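Long-range contacts in UDP-glucose 6-dehydrogenase (Pyrobaculum islandicum, PDB 3VTF), which probably catalyses the NAD(+)-dependent oxidation of UDP-glucose to UDP-glucuronate: residues 25-30 with 99-104; 90-95 with 124-129; 291-296 with 305-310; 337-342 with 402-407; 371-376 with 408-413. All blocks are in the same frame, centred on the assembly; numbering follows the deposited sequence.

Interaction 1 of 5, residues 25-30 with 99-104; sequences SVLGLG and DATFIA
Ser25 and Thr101 face each other across two parallel strands, and their first torsions bring the hydroxyls together: OG of Ser25 sits between its own backbone N and carbonyl carbon (chi1 42°), while OG1 of Thr101 lies beside its backbone N (chi1 -66°), which sends CG2 the other way, toward Leu27. Ser25 OG and Thr101 OG1 are 2.7 Å apart, although the position of OG1 is less certain than the rest; Ser25 OG also bonds to Thr98 OG1. On the same face, Thr101 CG2 packs at 3.6 Å from Leu27 CG. Putting an alanine in place of Thr101 is likely to cost Ser25 its hydroxyl partner on this strand and to open a gap beside the Leu27 branch. Val26 and Phe102 lie on the other face, where the Phe102 ring turns an edge to Ser25 O.

The backbones bond regularly, from Ser25 N to Ala100 O (2.8 Å) as far as Ala104 N to Leu27 O (2.8 Å). Strand 25-27 then runs into the Gly28-Gly30 turn, consistent with the GxGxxG motif of a Rossmann fold. The backbone angles of Gly28 already call for glycine, and a CB would also collide with Ala104 C. Beyond it, Leu29 N bonds to Asp51, a predicted NAD(+)-binding residue. Buried main-chain polar groups are thus largely satisfied by strand pairing, and the side chains contribute mainly apolar packing and a probable hydroxyl pair.

Interaction 2 of 5, residues 90-95 with 124-129; sequences SAEEAV and ARAVGR
Glu92 and Arg129 supply the polar part of this contact, a salt bridge on its solvent side. Arg129 presents its guanidinium side-on and gives both NE (2.8 Å) and NH2 (2.9 Å) to the single oxygen Glu92 OE2, which lies in the guanidinium plane and receives NE on its anti lone pair. The carboxylate is turned 37° from that plane. A bend in the Glu92 chain at chi2 (82°) carries OE2 across to the arginine, and Glu92 CG rests 3.7 Å from Arg129 CB. An alanine in place of Glu92 would probably leave the guanidinium without this carboxylate and free to turn.

Apolar contacts lie deeper. Ala91 CB meets Ala126 CB at 3.6 Å, small side chains that let the helices approach to 7.9 Å between the axes of their short segments, which cross at -55°. Val95 reaches over the other helix with both branches: CG1 lies 3.5 Å from Val127 O, and CG2 touches Val127 CG2 at 3.9 Å.

At the start of helix 91-96, Ser90 is the N-cap, its OG accepting from Glu93 N. Both helices lie on one face of the nucleotide-binding sheet, with Ala91 and Val127 against Leu27 of strand 23-27, and Val95 and Val127 against Thr101 of strand 100-103.

Interaction 3 of 5, residues 291-296 with 305-310; sequences AFIRFG and ISKAVL
Ile293 is the tight centre of an antiparallel helical hairpin, in which helix 285-298 and the long helix 304-328 of the central domain are joined by a short connection. The axes of the two segments run at 149° to each other and come no closer than 9.6 Å, so the gap is bridged by side chains rather than by backbone, and no hydrogen bond crosses it.

Ile293 lies with both branches against the opposing helix. Its CG1 packs 3.7 Å from Ser306 CB, and CD1 comes over the backbone, 3.6 Å from Ser306 O. Deeper on the same side, Phe292 turns a ring edge to Ser306, with OG in the ring plane 3.6 Å from CD2. That hydroxyl bonds to Glu244 of the second subunit, and Phe292 also packs on Leu248 of that subunit, so the inner side of the hairpin adjoins the dimer interface.

Toward the more exposed side, only the aliphatic part of Lys307 takes part. Its side chain crosses Ile293 at about a right angle, touching it through CG, then bends at chi3 (-52°) and leads away, its NZ forming a salt bridge with Glu302. At the other end, the last link is methyl against methyl, Ile293 CD1 lying 3.7 Å from Leu310 CD1.

Interaction 4 of 5, residues 337-342 with 402-407; sequences GVLGLA and EGVIIA
Gly337 to Leu339 and Gly403 to Ile406 run as neighbouring parallel strands, 4.7 Å apart at the closest approach of their axes and twisted by -25°, with backbone bonds passing alternately from Gly337 N to Gly403 O (2.9 Å), Ile405 N to Gly337 O, Leu339 N to Ile405 O, and Ala407 N to Leu339 O (2.8 Å). Each CA-H of Val404 and Val338 adds a short contact to a carbonyl oxygen, that of Gly337 and Ile405 respectively.

On one face Val404 leads. Its CG1 occupies the crowded position between backbone N and carbonyl carbon (chi1 73°), which turns CG2 across to the other strand: CG2 lies 3.3 Å from Gly337 O and 3.9 Å from Leu339 CG. Leu339 continues the apolar face onto helix 394-400.

These strands lie side by side at the middle of the parallel sheet of the UDP-binding domain, whose strand order 3-2-1-4-5-6 is that of a Rossmann-type fold. After strand 335-339 the chain builds strands 368-372 and 389-390 to one side of it, then crosses back to place strand 403-406 on the other.

The opposite face carries Val338 and Ile405, packed against helix 354-364, with Val338 CG1 4.0 Å from Ala407 CB. As the strands end, Gly340 has a positive phi (112°) at which a CB would jam against the preceding carbonyl O, so the backbone by itself calls for glycine; a CB would also sit tight against Ala407 C. Gly340 O meets Ala407 CB at 3.6 Å. Ala407 O in turn bonds to NE of Arg427, a UDP-glucose-binding residue.

Interaction 5 of 5, residues 371-376 with 408-413; sequences VHDPMA and TAWPQY
Trp410 and Asp373 meet at about a right angle, the carboxylate plane standing 82° from the indole. NE1 of Trp410 gives a bent bond to Asp373 OD1 at 2.7 Å, with OD1 tilted out of the ring plane and NE1 approaching from above the carboxylate. The Asp373 CG is anti to its backbone N (chi1 -170°), which extends the carboxylate toward the indole. Pro374 slides past Trp410 in the opposite direction and lays CD over the face of the five-membered ring, while Met375 comes to the edge of the six-membered ring, SD 3.7 Å from CH2, a Met-aromatic contact.

Asp373 also shapes its own chain. OD2 accepts from Met375 N, which makes an Asx turn, and from Ala376 N, which makes an Asx motif, both at 2.8 Å and just before helix 377-384, while OD1 additionally takes the backbone N atoms of Leu341 and Ala342. The contact thus joins the loops that follow strands 368-372 and 403-406 at the C-terminal end of the Rossmann-type sheet, beside strand 335-339.

Tyr413 and His372 cross obliquely and meet rim to rim, their centroids 5.7 Å apart and planes at 57°. The hydroxyl OH lies at the imidazole edge, hydrogen-bonded to ND1 at 2.7 Å, and either atom could be the donor. Trp410 CB covers one face of the Tyr413 ring. On the exposed side Gln412 comes from the direction opposite to His372, placing its amide NE2 3.6 Å from His372 CE1, at the imidazole edge, and its OE1 3.3 Å from Pro374 CG.

In the fold
Interactions 1 and 2 form one unit of the NAD-binding domain, their centres 10 Å apart: the helices of interaction 2 pack on the strands of interaction 1, with Thr101 CG2 3.6 Å from Val127 CG2. Interactions 4 and 5 are paired likewise in the UDP-binding domain, 9 Å between centres, where Gly340 N lies 2.8 Å from His372 O. The centres of interactions 1 and 4 are 38 Å apart, on opposite sides of the chain's centre. Interaction 3 belongs to the helical central domain, its centre about 28 and 29 Å from theirs. The side chain of Ala407 lies about 9 Å from a bound UDP-glucose, and those of Ala104 and Leu310 each about 11 Å from one.

Interaction 1 of 5, residues 25-30 with 99-104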
# COMPACT_ATOMS: atom_id res chain seq x y z
N SER A 25 1.48 -7.62 -35.20
CA SER A 25 0.76 -8.88 -34.97
C SER A 25 0.56 -9.11 -33.46
O SER A 25 1.32 -8.61 -32.65
CB SER A 25 1.49 -10.07 -35.67
OG SER A 25 2.89 -10.02 -35.52
N VAL A 26 -0.47 -9.87 -33.09
CA VAL A 26 -0.69 -10.25 -31.71
C VAL A 26 -0.90 -11.77 -31.65
O VAL A 26 -1.72 -12.30 -32.43
CB VAL A 26 -1.97 -9.59 -31.17
CG1 VAL A 26 -2.17 -10.00 -29.71
CG2 VAL A 26 -1.85 -8.07 -31.31
N LEU A 27 -0.12 -12.46 -30.79
CA LEU A 27 -0.28 -13.93 -30.59
C LEU A 27 -0.87 -14.16 -29.23
O LEU A 27 -0.27 -13.79 -28.20
CB LEU A 27 1.08 -14.64 -30.68
CG LEU A 27 1.80 -14.43 -32.02
CD1 LEU A 27 3.07 -15.31 -31.97
CD2 LEU A 27 0.86 -14.91 -33.18
N GLY A 28 -2.05 -14.79 -29.19
CA GLY A 28 -2.70 -15.06 -27.94
C GLY A 28 -3.85 -14.08 -27.85
O GLY A 28 -3.66 -12.87 -27.66
N LEU A 29 -5.05 -14.60 -27.94
CA LEU A 29 -6.22 -13.72 -27.98
C LEU A 29 -7.14 -13.94 -26.79
O LEU A 29 -8.33 -14.02 -27.01
CB LEU A 29 -6.97 -13.84 -29.33
CG LEU A 29 -6.12 -13.45 -30.58
CD1 LEU A 29 -6.79 -13.86 -31.92
CD2 LEU A 29 -5.76 -11.95 -30.58
N GLY A 30 -6.59 -14.01 -25.55
CA GLY A 30 -7.38 -13.90 -24.32
C GLY A 30 -7.83 -12.43 -24.24
O GLY A 30 -7.68 -11.61 -25.19
N ASP A 99 5.75 -6.10 -38.58
CA ASP A 99 7.08 -5.68 -38.17
C ASP A 99 7.32 -5.81 -36.67
O ASP A 99 8.46 -5.79 -36.22
CB ASP A 99 7.30 -4.28 -38.55
CG ASP A 99 7.45 -4.13 -40.08
OD1 ASP A 99 8.08 -5.02 -40.69
OD2 ASP A 99 6.95 -3.14 -40.60
N ALA A 100 6.23 -5.94 -35.89
CA ALA A 100 6.40 -6.27 -34.46
C ALA A 100 5.29 -7.19 -34.01
O ALA A 100 4.15 -7.13 -34.54
CB ALA A 100 6.33 -4.94 -33.67
N THR A 101 5.60 -8.13 -33.09
CA THR A 101 4.60 -9.13 -32.65
C THR A 101 4.47 -8.96 -31.12
O THR A 101 5.49 -9.00 -30.40
CB THR A 101 5.09 -10.56 -32.92
OG1 THR A 101 5.16 -10.72 -34.34
CG2 THR A 101 4.10 -11.67 -32.32
N PHE A 102 3.24 -8.69 -30.65
CA PHE A 102 2.96 -8.72 -29.21
C PHE A 102 2.65 -10.13 -28.74
O PHE A 102 1.65 -10.75 -29.16
CB PHE A 102 1.76 -7.79 -28.93
CG PHE A 102 2.15 -6.33 -29.16
CD1 PHE A 102 2.47 -5.52 -28.07
CD2 PHE A 102 2.20 -5.78 -30.44
CE1 PHE A 102 2.88 -4.23 -28.26
CE2 PHE A 102 2.62 -4.47 -30.63
CZ PHE A 102 2.96 -3.69 -29.55
N ILE A 103 3.46 -10.67 -27.83
CA ILE A 103 3.13 -11.99 -27.32
C ILE A 103 2.25 -11.76 -26.12
O ILE A 103 2.69 -11.12 -25.11
CB ILE A 103 4.42 -12.75 -26.92
CG1 ILE A 103 5.27 -13.01 -28.19
CG2 ILE A 103 4.11 -14.03 -26.10
CD1 ILE A 103 6.66 -13.58 -27.82
N ALA A 104 1.05 -12.35 -26.18
CA ALA A 104 0.06 -12.13 -25.11
C ALA A 104 -0.53 -13.43 -24.65
O ALA A 104 -1.66 -13.45 -24.19
CB ALA A 104 -1.07 -11.16 -25.57
O HOH W 1 -4.40 -12.66 -24.22

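Interaction 2 of 5, residues 90-95 with 124-129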
# COMPACT_ATOMS: atom_id res chain seq x y z
N SER A 90 -1.86 -18.96 -39.32
CA SER A 90 -0.87 -19.56 -38.42
C SER A 90 -0.09 -18.44 -37.71
O SER A 90 -0.13 -17.32 -38.19
CB SER A 90 0.14 -20.46 -39.19
OG SER A 90 1.00 -19.68 -39.94
N ALA A 91 0.53 -18.76 -36.59
CA ALA A 91 1.34 -17.72 -35.86
C ALA A 91 2.41 -17.21 -36.79
O ALA A 91 2.58 -15.99 -36.95
CB ALA A 91 1.99 -18.34 -34.61
N GLU A 92 3.07 -18.13 -37.49
CA GLU A 92 4.21 -17.71 -38.36
C GLU A 92 3.81 -16.78 -39.47
O GLU A 92 4.53 -15.81 -39.80
CB GLU A 92 4.89 -18.95 -38.98
CG GLU A 92 5.57 -19.85 -37.96
CD GLU A 92 4.66 -20.83 -37.21
OE1 GLU A 92 3.38 -20.86 -37.33
OE2 GLU A 92 5.25 -21.62 -36.43
N GLU A 93 2.64 -17.02 -40.05
CA GLU A 93 2.20 -16.09 -41.11
C GLU A 93 1.82 -14.72 -40.52
O GLU A 93 2.00 -13.72 -41.22
CB GLU A 93 0.98 -16.62 -41.85
CG GLU A 93 1.24 -17.88 -42.70
CD GLU A 93 -0.09 -18.58 -42.99
OE1 GLU A 93 -0.99 -17.94 -43.61
OE2 GLU A 93 -0.29 -19.72 -42.51
N ALA A 94 1.22 -14.68 -39.30
CA ALA A 94 0.92 -13.35 -38.67
C ALA A 94 2.22 -12.57 -38.51
O ALA A 94 2.34 -11.39 -38.88
CB ALA A 94 0.27 -13.53 -37.32
N VAL A 95 3.22 -13.25 -37.95
CA VAL A 95 4.53 -12.63 -37.75
C VAL A 95 5.14 -12.12 -39.07
O VAL A 95 5.67 -10.96 -39.16
CB VAL A 95 5.47 -13.63 -37.06
CG1 VAL A 95 6.85 -13.04 -36.92
CG2 VAL A 95 4.90 -13.99 -35.68
N ALA A 124 7.37 -17.58 -28.81
CA ALA A 124 8.62 -16.89 -29.20
C ALA A 124 9.24 -17.73 -30.40
O ALA A 124 9.83 -17.17 -31.32
CB ALA A 124 9.64 -16.89 -28.06
N ARG A 125 9.13 -19.04 -30.33
CA ARG A 125 9.72 -19.89 -31.43
C ARG A 125 8.94 -19.61 -32.70
O ARG A 125 9.51 -19.55 -33.81
CB ARG A 125 9.65 -21.39 -31.05
CG ARG A 125 10.68 -21.71 -29.96
CD ARG A 125 10.99 -23.22 -29.78
NE ARG A 125 11.91 -23.38 -28.62
CZ ARG A 125 13.22 -23.14 -28.69
NH1 ARG A 125 13.76 -22.83 -29.85
NH2 ARG A 125 14.02 -23.20 -27.63
N ALA A 126 7.61 -19.45 -32.57
CA ALA A 126 6.84 -19.09 -33.77
C ALA A 126 7.23 -17.77 -34.35
O ALA A 126 7.28 -17.60 -35.58
CB ALA A 126 5.32 -19.14 -33.52
N VAL A 127 7.51 -16.81 -33.47
CA VAL A 127 7.98 -15.54 -33.88
C VAL A 127 9.29 -15.71 -34.62
O VAL A 127 9.44 -15.11 -35.71
CB VAL A 127 8.11 -14.55 -32.70
CG1 VAL A 127 8.80 -13.30 -33.18
CG2 VAL A 127 6.66 -14.16 -32.15
N GLY A 128 10.21 -16.51 -34.04
CA GLY A 128 11.53 -16.74 -34.71
C GLY A 128 11.32 -17.35 -36.14
O GLY A 128 11.90 -16.92 -37.09
N ARG A 129 10.41 -18.28 -36.28
CA ARG A 129 10.12 -18.86 -37.65
C ARG A 129 9.54 -17.81 -38.60
O ARG A 129 9.89 -17.71 -39.77
CB ARG A 129 9.18 -20.02 -37.42
CG ARG A 129 9.93 -21.22 -36.84
CD ARG A 129 9.14 -22.51 -36.98
NE ARG A 129 7.95 -22.44 -36.15
CZ ARG A 129 7.87 -22.85 -34.88
NH1 ARG A 129 8.86 -23.44 -34.27
NH2 ARG A 129 6.73 -22.71 -34.22

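Interaction 3 of 5, residues 291-296 with 305-310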
# COMPACT_ATOMS: atom_id res chain seq x y z
N ALA A 291 3.75 -16.70 -8.18
CA ALA A 291 4.97 -16.65 -9.07
C ALA A 291 6.03 -15.74 -8.52
O ALA A 291 7.27 -16.00 -8.62
CB ALA A 291 4.58 -16.29 -10.55
N PHE A 292 5.61 -14.59 -7.95
CA PHE A 292 6.60 -13.65 -7.41
C PHE A 292 7.32 -14.22 -6.23
O PHE A 292 8.56 -14.11 -6.09
CB PHE A 292 5.84 -12.33 -7.00
CG PHE A 292 6.73 -11.20 -6.67
CD1 PHE A 292 7.61 -10.67 -7.64
CD2 PHE A 292 6.64 -10.54 -5.44
CE1 PHE A 292 8.43 -9.55 -7.37
CE2 PHE A 292 7.47 -9.45 -5.12
CZ PHE A 292 8.36 -8.93 -6.12
N ILE A 293 6.55 -14.92 -5.37
CA ILE A 293 7.18 -15.54 -4.20
C ILE A 293 8.22 -16.61 -4.70
O ILE A 293 9.33 -16.67 -4.17
CB ILE A 293 6.07 -16.25 -3.37
CG1 ILE A 293 5.22 -15.19 -2.62
CG2 ILE A 293 6.69 -17.14 -2.26
CD1 ILE A 293 3.84 -15.76 -2.11
N ARG A 294 7.76 -17.47 -5.61
CA ARG A 294 8.60 -18.62 -6.11
C ARG A 294 9.84 -18.07 -6.84
O ARG A 294 10.93 -18.61 -6.70
CB ARG A 294 7.83 -19.47 -7.06
CG ARG A 294 6.71 -20.27 -6.34
CD ARG A 294 7.31 -21.29 -5.33
NE ARG A 294 6.19 -22.03 -4.74
CZ ARG A 294 5.81 -21.92 -3.49
NH1 ARG A 294 6.46 -21.14 -2.65
NH2 ARG A 294 4.75 -22.61 -3.07
N PHE A 295 9.67 -16.99 -7.59
CA PHE A 295 10.81 -16.37 -8.28
C PHE A 295 11.81 -15.83 -7.26
O PHE A 295 13.01 -16.08 -7.37
CB PHE A 295 10.29 -15.20 -9.22
CG PHE A 295 11.41 -14.54 -10.00
CD1 PHE A 295 12.15 -15.26 -10.94
CD2 PHE A 295 11.75 -13.23 -9.75
CE1 PHE A 295 13.17 -14.66 -11.70
CE2 PHE A 295 12.78 -12.62 -10.45
CZ PHE A 295 13.50 -13.32 -11.44
N GLY A 296 11.34 -15.06 -6.25
CA GLY A 296 12.27 -14.55 -5.22
C GLY A 296 12.94 -15.75 -4.47
O GLY A 296 14.16 -15.74 -4.19
N ILE A 305 6.73 -10.66 3.12
CA ILE A 305 5.42 -9.92 2.96
C ILE A 305 4.56 -10.55 1.93
O ILE A 305 3.35 -10.77 2.15
CB ILE A 305 5.71 -8.42 2.62
CG1 ILE A 305 6.52 -7.81 3.81
CG2 ILE A 305 4.40 -7.65 2.43
CD1 ILE A 305 7.05 -6.34 3.53
N SER A 306 5.13 -10.85 0.76
CA SER A 306 4.33 -11.45 -0.29
C SER A 306 3.70 -12.75 0.16
O SER A 306 2.56 -13.05 -0.20
CB SER A 306 5.25 -11.69 -1.57
OG SER A 306 5.82 -10.47 -1.93
N LYS A 307 4.46 -13.59 0.92
CA LYS A 307 3.83 -14.84 1.48
C LYS A 307 2.67 -14.50 2.46
O LYS A 307 1.64 -15.14 2.43
CB LYS A 307 4.91 -15.67 2.24
CG LYS A 307 5.91 -16.35 1.19
CD LYS A 307 6.76 -17.48 1.86
CE LYS A 307 7.44 -16.96 3.10
NZ LYS A 307 8.44 -17.90 3.72
N ALA A 308 2.85 -13.48 3.27
CA ALA A 308 1.77 -13.08 4.21
C ALA A 308 0.54 -12.67 3.48
O ALA A 308 -0.63 -13.06 3.88
CB ALA A 308 2.24 -12.04 5.25
N VAL A 309 0.77 -11.99 2.33
CA VAL A 309 -0.35 -11.56 1.50
C VAL A 309 -1.19 -12.72 1.11
O VAL A 309 -2.46 -12.67 1.13
CB VAL A 309 0.18 -10.82 0.21
CG1 VAL A 309 -0.95 -10.59 -0.73
CG2 VAL A 309 0.81 -9.53 0.69
N LEU A 310 -0.52 -13.78 0.65
CA LEU A 310 -1.26 -14.98 0.21
C LEU A 310 -1.84 -15.77 1.39
O LEU A 310 -2.92 -16.36 1.26
CB LEU A 310 -0.34 -15.94 -0.60
CG LEU A 310 -0.34 -15.86 -2.12
CD1 LEU A 310 0.39 -17.07 -2.76
CD2 LEU A 310 -1.76 -15.72 -2.71

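Interaction 4 of 5, residues 337-342 with 402-407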
# COMPACT_ATOMS: atom_id res chain seq x y z
N GLY A 337 -26.88 -20.93 0.46
CA GLY A 337 -26.67 -20.34 -0.85
C GLY A 337 -25.35 -19.58 -0.98
O GLY A 337 -24.80 -19.02 0.01
N VAL A 338 -24.89 -19.45 -2.22
CA VAL A 338 -23.80 -18.56 -2.49
C VAL A 338 -24.32 -17.62 -3.53
O VAL A 338 -24.63 -18.05 -4.64
CB VAL A 338 -22.55 -19.31 -3.03
CG1 VAL A 338 -21.45 -18.33 -3.45
CG2 VAL A 338 -22.13 -20.38 -2.06
N LEU A 339 -24.31 -16.32 -3.20
CA LEU A 339 -24.61 -15.24 -4.11
C LEU A 339 -23.35 -14.73 -4.77
O LEU A 339 -22.59 -13.99 -4.12
CB LEU A 339 -25.36 -14.07 -3.44
CG LEU A 339 -26.82 -14.39 -3.06
CD1 LEU A 339 -27.47 -13.26 -2.22
CD2 LEU A 339 -27.62 -14.68 -4.34
N GLY A 340 -23.12 -15.10 -6.04
CA GLY A 340 -21.96 -14.54 -6.77
C GLY A 340 -20.93 -15.66 -7.03
O GLY A 340 -20.48 -16.30 -6.09
N LEU A 341 -20.62 -15.92 -8.31
CA LEU A 341 -19.67 -16.92 -8.66
C LEU A 341 -18.59 -16.30 -9.54
O LEU A 341 -17.49 -16.82 -9.59
CB LEU A 341 -20.36 -18.03 -9.45
CG LEU A 341 -21.39 -18.82 -8.65
CD1 LEU A 341 -22.22 -19.74 -9.54
CD2 LEU A 341 -20.77 -19.61 -7.50
N ALA A 342 -18.92 -15.27 -10.34
CA ALA A 342 -17.89 -14.54 -11.11
C ALA A 342 -16.84 -14.01 -10.13
O ALA A 342 -17.17 -13.66 -9.00
CB ALA A 342 -18.49 -13.38 -11.87
N GLU A 402 -31.37 -21.49 4.32
CA GLU A 402 -31.31 -20.98 5.70
C GLU A 402 -30.22 -19.89 5.88
O GLU A 402 -30.44 -18.84 6.51
CB GLU A 402 -31.03 -22.14 6.65
CG GLU A 402 -31.80 -23.39 6.21
CD GLU A 402 -31.46 -24.60 7.06
OE1 GLU A 402 -31.23 -24.41 8.29
OE2 GLU A 402 -31.39 -25.71 6.50
N GLY A 403 -29.07 -20.14 5.24
CA GLY A 403 -27.90 -19.24 5.36
C GLY A 403 -27.32 -18.92 3.98
O GLY A 403 -27.52 -19.63 3.00
N VAL A 404 -26.68 -17.79 3.86
CA VAL A 404 -26.16 -17.40 2.56
C VAL A 404 -24.78 -16.68 2.75
O VAL A 404 -24.50 -16.00 3.74
CB VAL A 404 -27.19 -16.54 1.77
CG1 VAL A 404 -27.30 -15.16 2.36
CG2 VAL A 404 -26.75 -16.32 0.33
N ILE A 405 -23.92 -16.85 1.76
CA ILE A 405 -22.64 -16.12 1.75
C ILE A 405 -22.65 -15.35 0.47
O ILE A 405 -22.87 -15.95 -0.62
CB ILE A 405 -21.42 -17.10 1.75
CG1 ILE A 405 -21.31 -17.81 3.10
CG2 ILE A 405 -20.14 -16.33 1.46
CD1 ILE A 405 -20.33 -19.02 3.22
N ILE A 406 -22.45 -14.04 0.60
CA ILE A 406 -22.40 -13.12 -0.51
C ILE A 406 -20.93 -13.08 -0.97
O ILE A 406 -20.09 -12.63 -0.21
CB ILE A 406 -22.84 -11.72 -0.10
CG1 ILE A 406 -24.30 -11.73 0.51
CG2 ILE A 406 -22.73 -10.74 -1.31
CD1 ILE A 406 -24.74 -10.29 0.92
N ALA A 407 -20.65 -13.52 -2.21
CA ALA A 407 -19.27 -13.68 -2.67
C ALA A 407 -18.88 -12.76 -3.82
O ALA A 407 -17.70 -12.55 -4.07
CB ALA A 407 -19.00 -15.19 -3.02

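Interaction 5 of 5, residues 371-376 with 408-413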
# COMPACT_ATOMS: atom_id res chain seq x y z
N VAL A 371 -26.52 -21.93 -5.71
CA VAL A 371 -25.72 -20.82 -6.18
C VAL A 371 -26.48 -19.95 -7.18
O VAL A 371 -27.38 -20.42 -7.84
CB VAL A 371 -24.40 -21.29 -6.84
CG1 VAL A 371 -23.63 -22.19 -5.89
CG2 VAL A 371 -24.68 -21.98 -8.15
N HIS A 372 -26.11 -18.69 -7.27
CA HIS A 372 -26.57 -17.81 -8.31
C HIS A 372 -25.49 -16.88 -8.78
O HIS A 372 -24.62 -16.51 -8.01
CB HIS A 372 -27.76 -16.97 -7.84
CG HIS A 372 -28.14 -15.88 -8.81
ND1 HIS A 372 -27.65 -14.65 -8.73
CD2 HIS A 372 -28.98 -15.89 -9.90
CE1 HIS A 372 -28.16 -13.90 -9.71
NE2 HIS A 372 -28.97 -14.67 -10.42
N ASP A 373 -25.53 -16.50 -10.05
CA ASP A 373 -24.75 -15.37 -10.54
C ASP A 373 -25.50 -14.77 -11.71
O ASP A 373 -26.08 -15.49 -12.47
CB ASP A 373 -23.35 -15.81 -10.99
CG ASP A 373 -22.44 -14.65 -11.28
OD1 ASP A 373 -21.71 -14.23 -10.38
OD2 ASP A 373 -22.47 -14.13 -12.40
N PRO A 374 -25.48 -13.46 -11.89
CA PRO A 374 -26.21 -12.99 -13.07
C PRO A 374 -25.59 -13.40 -14.41
O PRO A 374 -26.31 -13.38 -15.42
CB PRO A 374 -26.13 -11.45 -12.94
CG PRO A 374 -25.96 -11.23 -11.42
CD PRO A 374 -24.95 -12.34 -11.09
N MET A 375 -24.28 -13.68 -14.48
CA MET A 375 -23.67 -14.07 -15.76
C MET A 375 -22.89 -15.38 -15.75
O MET A 375 -22.81 -16.05 -16.75
CB MET A 375 -22.76 -12.99 -16.29
CG MET A 375 -23.49 -11.70 -16.59
SD MET A 375 -22.25 -10.55 -17.20
CE MET A 375 -22.03 -11.24 -18.87
N ALA A 376 -22.30 -15.77 -14.63
CA ALA A 376 -21.22 -16.78 -14.72
C ALA A 376 -21.69 -18.20 -14.49
O ALA A 376 -20.88 -19.08 -14.24
CB ALA A 376 -20.10 -16.39 -13.69
N THR A 408 -19.86 -12.10 -4.48
CA THR A 408 -19.55 -11.09 -5.48
C THR A 408 -20.65 -10.01 -5.39
O THR A 408 -21.80 -10.32 -5.33
CB THR A 408 -19.67 -11.68 -6.89
OG1 THR A 408 -18.95 -12.90 -6.99
CG2 THR A 408 -19.14 -10.69 -7.98
N ALA A 409 -20.26 -8.77 -5.24
CA ALA A 409 -21.24 -7.68 -5.01
C ALA A 409 -21.82 -7.26 -6.36
O ALA A 409 -21.54 -6.19 -6.83
CB ALA A 409 -20.55 -6.50 -4.35
N TRP A 410 -22.61 -8.13 -7.00
CA TRP A 410 -23.35 -7.72 -8.23
C TRP A 410 -24.32 -6.59 -7.78
O TRP A 410 -24.97 -6.78 -6.76
CB TRP A 410 -24.15 -8.90 -8.75
CG TRP A 410 -23.27 -9.84 -9.51
CD1 TRP A 410 -22.62 -11.00 -9.06
CD2 TRP A 410 -22.91 -9.70 -10.93
NE1 TRP A 410 -21.89 -11.55 -10.07
CE2 TRP A 410 -22.03 -10.80 -11.23
CE3 TRP A 410 -23.27 -8.80 -11.94
CZ2 TRP A 410 -21.51 -10.99 -12.53
CZ3 TRP A 410 -22.77 -9.00 -13.24
CH2 TRP A 410 -21.91 -10.08 -13.52
N PRO A 411 -24.43 -5.46 -8.53
CA PRO A 411 -25.37 -4.38 -8.15
C PRO A 411 -26.79 -4.89 -7.88
O PRO A 411 -27.42 -4.39 -6.90
CB PRO A 411 -25.29 -3.40 -9.35
CG PRO A 411 -23.88 -3.62 -9.89
CD PRO A 411 -23.68 -5.11 -9.76
N GLN A 412 -27.27 -5.91 -8.62
CA GLN A 412 -28.62 -6.38 -8.29
C GLN A 412 -28.76 -6.98 -6.88
O GLN A 412 -29.89 -7.21 -6.37
CB GLN A 412 -29.13 -7.38 -9.33
CG GLN A 412 -28.53 -8.79 -9.30
CD GLN A 412 -28.82 -9.54 -10.62
OE1 GLN A 412 -28.42 -9.06 -11.70
NE2 GLN A 412 -29.49 -10.69 -10.55
N TYR A 413 -27.65 -7.33 -6.26
CA TYR A 413 -27.69 -7.88 -4.91
C TYR A 413 -28.06 -6.85 -3.84
O TYR A 413 -28.54 -7.19 -2.78
CB TYR A 413 -26.42 -8.66 -4.57
CG TYR A 413 -26.22 -9.93 -5.38
CD1 TYR A 413 -27.25 -10.46 -6.13
CD2 TYR A 413 -25.01 -10.58 -5.38
CE1 TYR A 413 -27.07 -11.61 -6.87
CE2 TYR A 413 -24.82 -11.72 -6.11
CZ TYR A 413 -25.85 -12.22 -6.85
OH TYR A 413 -25.65 -13.36 -7.56